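Local coordinates for Hsp70/Hsp90 co-chaperone CNS1 (Saccharomyces cerevisiae, PDB 6HFM), which binds the chaperones Hsp90 and Hsp70 as a co-chaperone and stimulates the ATPase activity of Hsp70 but not that of Hsp90, at residues 52-55 with 60-63; 102-107 with 150-155. All coordinates share one frame; numbering follows the deposited sequence.

Contact 1 (52-55 with 60-63); sequences LIMY and EFDF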
ATOM      1  N   LEU A  52      -1.172   0.753  -5.095  1.00 17.25           N
ATOM      2  CA  LEU A  52      -0.624   2.010  -5.584  1.00 18.51           C
ATOM      3  C   LEU A  52       0.730   2.208  -4.914  1.00 18.63           C
ATOM      4  O   LEU A  52       0.825   2.179  -3.684  1.00 19.58           O
ATOM      5  CB  LEU A  52      -1.555   3.176  -5.242  1.00 20.19           C
ATOM      6  CG  LEU A  52      -2.885   3.211  -5.989  1.00 23.61           C
ATOM      7  CD1 LEU A  52      -3.816   4.246  -5.377  1.00 25.17           C
ATOM      8  CD2 LEU A  52      -2.676   3.511  -7.467  1.00 26.92           C
ATOM      9  N   ILE A  53       1.776   2.397  -5.721  1.00 18.97           N
ATOM     10  CA  ILE A  53       3.133   2.587  -5.209  1.00 19.76           C
ATOM     11  C   ILE A  53       3.549   4.006  -5.570  1.00 19.56           C
ATOM     12  O   ILE A  53       3.762   4.314  -6.738  1.00 21.04           O
ATOM     13  CB  ILE A  53       4.124   1.534  -5.765  1.00 21.81           C
ATOM     14  CG1 ILE A  53       3.624   0.110  -5.450  1.00 24.27           C
ATOM     15  CG2 ILE A  53       5.516   1.728  -5.177  1.00 21.62           C
ATOM     16  CD1 ILE A  53       2.933  -0.562  -6.611  1.00 27.42           C
ATOM     17  N   MET A  54       3.645   4.863  -4.556  1.00 18.75           N
ATOM     18  CA  MET A  54       3.915   6.287  -4.736  1.00 20.09           C
ATOM     19  C   MET A  54       5.408   6.558  -4.576  1.00 19.36           C
ATOM     20  O   MET A  54       6.043   6.031  -3.662  1.00 18.90           O
ATOM     21  CB  MET A  54       3.154   7.120  -3.696  1.00 21.77           C
ATOM     22  CG  MET A  54       1.687   6.755  -3.498  1.00 24.72           C
ATOM     23  SD  MET A  54       0.716   6.772  -5.015  1.00 27.80           S
ATOM     24  CE  MET A  54       0.805   8.504  -5.460  1.00 31.59           C
ATOM     25  N   TYR A  55       5.956   7.387  -5.466  1.00 20.55           N
ATOM     26  CA  TYR A  55       7.329   7.887  -5.356  1.00 21.22           C
ATOM     27  C   TYR A  55       7.237   9.412  -5.241  1.00 22.27           C
ATOM     28  O   TYR A  55       7.454  10.125  -6.227  1.00 23.55           O
ATOM     29  CB  TYR A  55       8.157   7.473  -6.580  1.00 21.67           C
ATOM     30  CG  TYR A  55       8.087   6.001  -6.921  1.00 21.83           C
ATOM     31  CD1 TYR A  55       8.861   5.063  -6.234  1.00 22.15           C
ATOM     32  CD2 TYR A  55       7.251   5.541  -7.938  1.00 22.04           C
ATOM     33  CE1 TYR A  55       8.804   3.714  -6.549  1.00 21.77           C
ATOM     34  CE2 TYR A  55       7.192   4.196  -8.262  1.00 23.01           C
ATOM     35  CZ  TYR A  55       7.965   3.284  -7.562  1.00 23.13           C
ATOM     36  OH  TYR A  55       7.901   1.945  -7.872  1.00 25.77           O
ATOM     37  N   GLU A  60       5.961  10.554  -9.262  1.00 29.85           N
ATOM     38  CA  GLU A  60       5.643   9.381 -10.063  1.00 28.56           C
ATOM     39  C   GLU A  60       4.936   8.374  -9.184  1.00 26.02           C
ATOM     40  O   GLU A  60       5.041   8.440  -7.959  1.00 25.66           O
ATOM     41  CB  GLU A  60       6.935   8.782 -10.631  1.00 32.34           C
ATOM     42  CG  GLU A  60       6.767   7.651 -11.636  1.00 37.21           C
ATOM     43  CD  GLU A  60       5.972   8.068 -12.857  1.00 40.79           C
ATOM     44  OE1 GLU A  60       6.595   8.539 -13.831  1.00 41.91           O
ATOM     45  OE2 GLU A  60       4.726   7.952 -12.828  1.00 42.10           O
ATOM     46  N   PHE A  61       4.197   7.467  -9.815  1.00 24.36           N
ATOM     47  CA  PHE A  61       3.637   6.312  -9.118  1.00 23.51           C
ATOM     48  C   PHE A  61       3.461   5.129 -10.062  1.00 23.67           C
ATOM     49  O   PHE A  61       3.395   5.299 -11.284  1.00 24.46           O
ATOM     50  CB  PHE A  61       2.321   6.667  -8.385  1.00 24.94           C
ATOM     51  CG  PHE A  61       1.116   6.816  -9.280  1.00 24.96           C
ATOM     52  CD1 PHE A  61       0.147   5.814  -9.342  1.00 26.14           C
ATOM     53  CD2 PHE A  61       0.923   7.976 -10.025  1.00 27.17           C
ATOM     54  CE1 PHE A  61      -0.976   5.953 -10.151  1.00 27.71           C
ATOM     55  CE2 PHE A  61      -0.199   8.121 -10.836  1.00 28.48           C
ATOM     56  CZ  PHE A  61      -1.149   7.111 -10.897  1.00 29.01           C
ATOM     57  N   ASP A  62       3.422   3.934  -9.477  1.00 22.27           N
ATOM     58  CA  ASP A  62       3.138   2.699 -10.200  1.00 22.42           C
ATOM     59  C   ASP A  62       1.814   2.129  -9.718  1.00 21.46           C
ATOM     60  O   ASP A  62       1.370   2.410  -8.600  1.00 20.82           O
ATOM     61  CB  ASP A  62       4.221   1.645  -9.950  1.00 24.47           C
ATOM     62  CG  ASP A  62       5.564   1.993 -10.558  1.00 26.57           C
ATOM     63  OD1 ASP A  62       5.642   2.804 -11.498  1.00 31.78           O
ATOM     64  OD2 ASP A  62       6.568   1.420 -10.081  1.00 29.46           O
ATOM     65  N   PHE A  63       1.199   1.322 -10.574  1.00 20.96           N
ATOM     66  CA  PHE A  63      -0.001   0.572 -10.243  1.00 21.31           C
ATOM     67  C   PHE A  63       0.242  -0.907 -10.529  1.00 21.85           C
ATOM     68  O   PHE A  63       0.656  -1.268 -11.631  1.00 23.76           O
ATOM     69  CB  PHE A  63      -1.186   1.074 -11.063  1.00 22.99           C
ATOM     70  CG  PHE A  63      -2.443   0.273 -10.864  1.00 24.82           C
ATOM     71  CD1 PHE A  63      -3.138   0.347  -9.668  1.00 25.91           C
ATOM     72  CD2 PHE A  63      -2.925  -0.569 -11.869  1.00 26.51           C
ATOM     73  CE1 PHE A  63      -4.294  -0.393  -9.471  1.00 27.18           C
ATOM     74  CE2 PHE A  63      -4.084  -1.306 -11.679  1.00 27.50           C
ATOM     75  CZ  PHE A  63      -4.767  -1.219 -10.477  1.00 26.62           C
TER

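Contact 2 (102-107 with 150-155); sequences LVFMET and EGWISK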
ATOM      1  N   LEU A 102      13.325   3.364   1.875  1.00 19.30           N
ATOM      2  CA  LEU A 102      12.419   2.939   2.941  1.00 19.20           C
ATOM      3  C   LEU A 102      11.003   2.922   2.379  1.00 18.90           C
ATOM      4  O   LEU A 102      10.711   3.593   1.384  1.00 19.33           O
ATOM      5  CB  LEU A 102      12.508   3.885   4.138  1.00 21.10           C
ATOM      6  CG  LEU A 102      13.872   4.005   4.822  1.00 22.96           C
ATOM      7  CD1 LEU A 102      13.768   4.969   5.993  1.00 23.88           C
ATOM      8  CD2 LEU A 102      14.409   2.659   5.270  1.00 24.90           C
ATOM      9  N   VAL A 103      10.135   2.135   3.018  1.00 18.48           N
ATOM     10  CA  VAL A 103       8.732   2.018   2.621  1.00 18.08           C
ATOM     11  C   VAL A 103       7.873   2.537   3.775  1.00 17.00           C
ATOM     12  O   VAL A 103       8.038   2.106   4.918  1.00 19.08           O
ATOM     13  CB  VAL A 103       8.337   0.564   2.297  1.00 18.47           C
ATOM     14  CG1 VAL A 103       6.904   0.491   1.781  1.00 17.35           C
ATOM     15  CG2 VAL A 103       9.291  -0.041   1.272  1.00 19.60           C
ATOM     16  N   PHE A 104       6.965   3.459   3.458  1.00 15.73           N
ATOM     17  CA  PHE A 104       6.035   4.036   4.424  1.00 16.02           C
ATOM     18  C   PHE A 104       4.591   3.756   4.026  1.00 15.24           C
ATOM     19  O   PHE A 104       4.269   3.621   2.845  1.00 15.30           O
ATOM     20  CB  PHE A 104       6.269   5.542   4.581  1.00 16.55           C
ATOM     21  CG  PHE A 104       7.643   5.883   5.073  1.00 17.46           C
ATOM     22  CD1 PHE A 104       7.921   5.904   6.431  1.00 17.80           C
ATOM     23  CD2 PHE A 104       8.670   6.151   4.177  1.00 19.56           C
ATOM     24  CE1 PHE A 104       9.193   6.195   6.893  1.00 18.93           C
ATOM     25  CE2 PHE A 104       9.945   6.450   4.630  1.00 20.95           C
ATOM     26  CZ  PHE A 104      10.208   6.470   5.993  1.00 20.31           C
ATOM     27  N   MET A 105       3.735   3.625   5.038  1.00 15.62           N
ATOM     28  CA  MET A 105       2.299   3.472   4.845  1.00 15.11           C
ATOM     29  C   MET A 105       1.561   4.389   5.806  1.00 15.47           C
ATOM     30  O   MET A 105       2.038   4.654   6.913  1.00 16.80           O
ATOM     31  CB  MET A 105       1.881   2.018   5.071  1.00 15.52           C
ATOM     32  CG  MET A 105       2.513   1.063   4.062  1.00 16.62           C
ATOM     33  SD  MET A 105       2.137  -0.690   4.290  1.00 20.18           S
ATOM     34  CE  MET A 105       0.475  -0.745   3.642  1.00 20.09           C
ATOM     35  N   GLU A 106       0.403   4.872   5.365  1.00 15.49           N
ATOM     36  CA  GLU A 106      -0.434   5.750   6.172  1.00 15.35           C
ATOM     37  C   GLU A 106      -1.202   4.927   7.211  1.00 15.55           C
ATOM     38  O   GLU A 106      -1.655   3.815   6.917  1.00 17.44           O
ATOM     39  CB  GLU A 106      -1.395   6.523   5.269  1.00 15.91           C
ATOM     40  CG  GLU A 106      -2.224   7.589   5.971  1.00 16.25           C
ATOM     41  CD  GLU A 106      -3.112   8.386   5.024  1.00 17.78           C
ATOM     42  OE1 GLU A 106      -2.808   8.469   3.808  1.00 19.24           O
ATOM     43  OE2 GLU A 106      -4.113   8.958   5.506  1.00 18.95           O
ATOM     44  N   THR A 107      -1.351   5.473   8.419  1.00 15.45           N
ATOM     45  CA  THR A 107      -2.111   4.811   9.486  1.00 15.95           C
ATOM     46  C   THR A 107      -3.528   5.378   9.570  1.00 16.04           C
ATOM     47  O   THR A 107      -3.843   6.384   8.932  1.00 16.82           O
ATOM     48  CB  THR A 107      -1.418   4.968  10.856  1.00 16.76           C
ATOM     49  OG1 THR A 107      -1.363   6.353  11.218  1.00 17.41           O
ATOM     50  CG2 THR A 107      -0.013   4.398  10.827  1.00 18.34           C
ATOM     51  N   GLU A 150      13.709  11.732   6.196  1.00 24.21           N
ATOM     52  CA  GLU A 150      13.480  12.685   7.301  1.00 27.43           C
ATOM     53  C   GLU A 150      12.826  13.981   6.815  1.00 26.05           C
ATOM     54  O   GLU A 150      11.871  14.466   7.430  1.00 26.77           O
ATOM     55  CB  GLU A 150      14.772  12.949   8.084  1.00 32.53           C
ATOM     56  CG  GLU A 150      15.084  11.835   9.084  1.00 39.87           C
ATOM     57  CD  GLU A 150      16.567  11.585   9.305  1.00 47.84           C
ATOM     58  OE1 GLU A 150      16.927  10.416   9.568  1.00 55.95           O
ATOM     59  OE2 GLU A 150      17.373  12.540   9.223  1.00 56.37           O
ATOM     60  N   GLY A 151      13.315  14.509   5.696  1.00 24.66           N
ATOM     61  CA  GLY A 151      12.727  15.689   5.066  1.00 25.66           C
ATOM     62  C   GLY A 151      11.310  15.474   4.557  1.00 24.57           C
ATOM     63  O   GLY A 151      10.435  16.332   4.738  1.00 25.81           O
ATOM     64  N   TRP A 152      11.071  14.329   3.929  1.00 23.05           N
ATOM     65  CA  TRP A 152       9.742  14.000   3.417  1.00 22.33           C
ATOM     66  C   TRP A 152       8.717  13.810   4.547  1.00 21.71           C
ATOM     67  O   TRP A 152       7.591  14.301   4.447  1.00 22.66           O
ATOM     68  CB  TRP A 152       9.789  12.764   2.505  1.00 23.28           C
ATOM     69  CG  TRP A 152       8.438  12.404   1.971  1.00 22.75           C
ATOM     70  CD1 TRP A 152       7.724  13.077   1.025  1.00 23.37           C
ATOM     71  CD2 TRP A 152       7.616  11.317   2.399  1.00 21.83           C
ATOM     72  NE1 TRP A 152       6.511  12.469   0.823  1.00 23.08           N
ATOM     73  CE2 TRP A 152       6.416  11.383   1.654  1.00 22.87           C
ATOM     74  CE3 TRP A 152       7.778  10.287   3.337  1.00 22.53           C
ATOM     75  CZ2 TRP A 152       5.380  10.453   1.814  1.00 21.81           C
ATOM     76  CZ3 TRP A 152       6.752   9.359   3.491  1.00 22.37           C
ATOM     77  CH2 TRP A 152       5.567   9.454   2.733  1.00 22.83           C
ATOM     78  N   ILE A 153       9.115  13.122   5.617  1.00 21.55           N
ATOM     79  CA  ILE A 153       8.250  12.948   6.800  1.00 21.84           C
ATOM     80  C   ILE A 153       7.912  14.304   7.436  1.00 22.75           C
ATOM     81  O   ILE A 153       6.777  14.525   7.861  1.00 21.46           O
ATOM     82  CB  ILE A 153       8.886  11.982   7.829  1.00 23.13           C
ATOM     83  CG1 ILE A 153       8.900  10.558   7.263  1.00 25.52           C
ATOM     84  CG2 ILE A 153       8.122  11.982   9.157  1.00 23.50           C
ATOM     85  CD1 ILE A 153       9.882   9.651   7.957  1.00 28.53           C
ATOM     86  N   SER A 154       8.888  15.207   7.480  1.00 23.81           N
ATOM     87  CA  SER A 154       8.674  16.555   8.017  1.00 25.55           C
ATOM     88  C   SER A 154       7.605  17.353   7.254  1.00 26.90           C
ATOM     89  O   SER A 154       6.877  18.144   7.862  1.00 30.56           O
ATOM     90  CB  SER A 154       9.989  17.340   8.028  1.00 27.52           C
ATOM     91  OG  SER A 154       9.826  18.587   8.673  1.00 33.78           O
ATOM     92  N   LYS A 155       7.521  17.139   5.938  1.00 26.23           N
ATOM     93  CA  LYS A 155       6.557  17.825   5.069  1.00 28.90           C
ATOM     94  C   LYS A 155       5.165  17.169   5.031  1.00 26.34           C
ATOM     95  O   LYS A 155       4.214  17.797   4.572  1.00 26.19           O
ATOM     96  CB  LYS A 155       7.086  17.898   3.630  1.00 33.81           C
ATOM     97  CG  LYS A 155       8.448  18.546   3.446  1.00 39.78           C
ATOM     98  CD  LYS A 155       8.415  20.059   3.529  1.00 44.85           C
ATOM     99  CE  LYS A 155       9.638  20.650   2.842  1.00 49.75           C
ATOM    100  NZ  LYS A 155       9.868  22.067   3.228  1.00 53.41           N
TER

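Contact 1 (52-55 with 60-63)
Asp62 OD2 is gripped by two groups: it accepts a hydrogen bond from Tyr55 OH at 2.6 Å and forms a salt bridge with Arg87, which probably helps to keep the carboxylate ionised. Tyr55 and Asp62 sit on the two strands of an antiparallel beta hairpin, 52-55 with 60-63, in the wheel domain of Cns1. The hydroxyl reaches OD2 from above the carboxylate plane, 49° out of it. Ring and carboxylate planes stand 75° apart. The carboxylate carbon CG lies at the edge of the Tyr55 ring, close to its plane. Tyr55 CG is anti to its own carbonyl carbon (chi1 -50°), which lays the ring across the partner strand toward Asp62. Phe88 meets the same ring edge-to-face.

Ile53 and Asp62 form a hydrogen-bonded pair, with Ile53 N to Asp62 O at 2.9 Å and Asp62 N to Ile53 O at 2.8 Å. Tyr55 and Glu60 form the next such pair. Its bond from Tyr55 N to Glu60 O is sound, while the return bond from Glu60 N to Tyr55 O is weak. Val80 of helix 73-82 packs on the face that carries Ile53, Tyr55 and Asp62.

Leu52, Met54, Phe61 and Phe63 lie on the other face. Met54 runs alongside Phe61 in a Met-aromatic contact, its sulfur 5.1 Å from the ring centroid and oblique to it. The chain of Met54 bends at chi2 and chi3, and this brings its methyl CE within 3.8 Å of Phe61 CB. Leu52 touches both phenylalanines with one branch: its CD2 is 4.0 Å from Phe61 CE1 and meets the edge of the Phe63 ring at CD1, 3.9 Å away.

Contact 2 (102-107 with 150-155)
Strand residues 102-106 lie beside helical residues from 150 onward. The nearest CA atoms, of Phe104 and Ile153, are 9.5 Å apart, an ordinary spacing for a helix packed on a sheet. No hydrogen bond joins the two segments. Side chains alone bridge this strand-to-helix contact of the wheel domain.

Phe104 points toward the helix and meets two consecutive residues there. Its ring touches Trp152 on one flank through CD2, which is 3.8 Å from Trp152 CZ3. The same CZ3 also lies near Phe104 CB and CG, so one corner of the indole rests against the base of the phenylalanine ring. The two aromatic planes are inclined by 47°, with the centroids of the phenylalanine ring and the six-membered indole ring 5.7 Å apart. The side chains run past each other in opposite directions. Trp152 CG is anti to the backbone N (chi1 180°), which carries the indole off the helix toward the strand. It also meets the Tyr142 ring and touches Leu112, Val144 and Pro56.

Ile153 uses its terminal methyl. Ile153 CD1 approaches the far part of the Phe104 ring, 3.7 Å from Phe104 CE1 and 3.8 Å from Phe104 CZ, and the two side chains cross at about a right angle. With an alanine at Phe104, Trp152 CZ3 and Ile153 CD1 would probably both lose their apolar neighbour and a gap would open between strand and helix.

Phe104 is buried, whereas Ile153 is exposed, so the contact runs from the interior to the surface. It is apolar, so it probably adds hydrophobic packing, without a directional bond, to a helix already tethered through strand 139-145.

Overall arrangement
Both contacts reach the same mixed sheet in the wheel domain. Their centres are 14 Å apart and their nearest atoms about 7 Å apart, so they do not touch. Strand 139-145 lies between strand 47-55 of contact 1 and strand 101-106 of contact 2, parallel to the first and antiparallel to the second. Tyr142 on this strand touches Met54 of contact 1 and meets the Trp152 ring of contact 2, linking the two indirectly. Along the chain, the hairpin closes before contact 2 opens. Contact 1 pairs strands within the sheet, while contact 2 sets a helix against it. Neither includes Asn17 or Leu125, which mark the magnesium ion site.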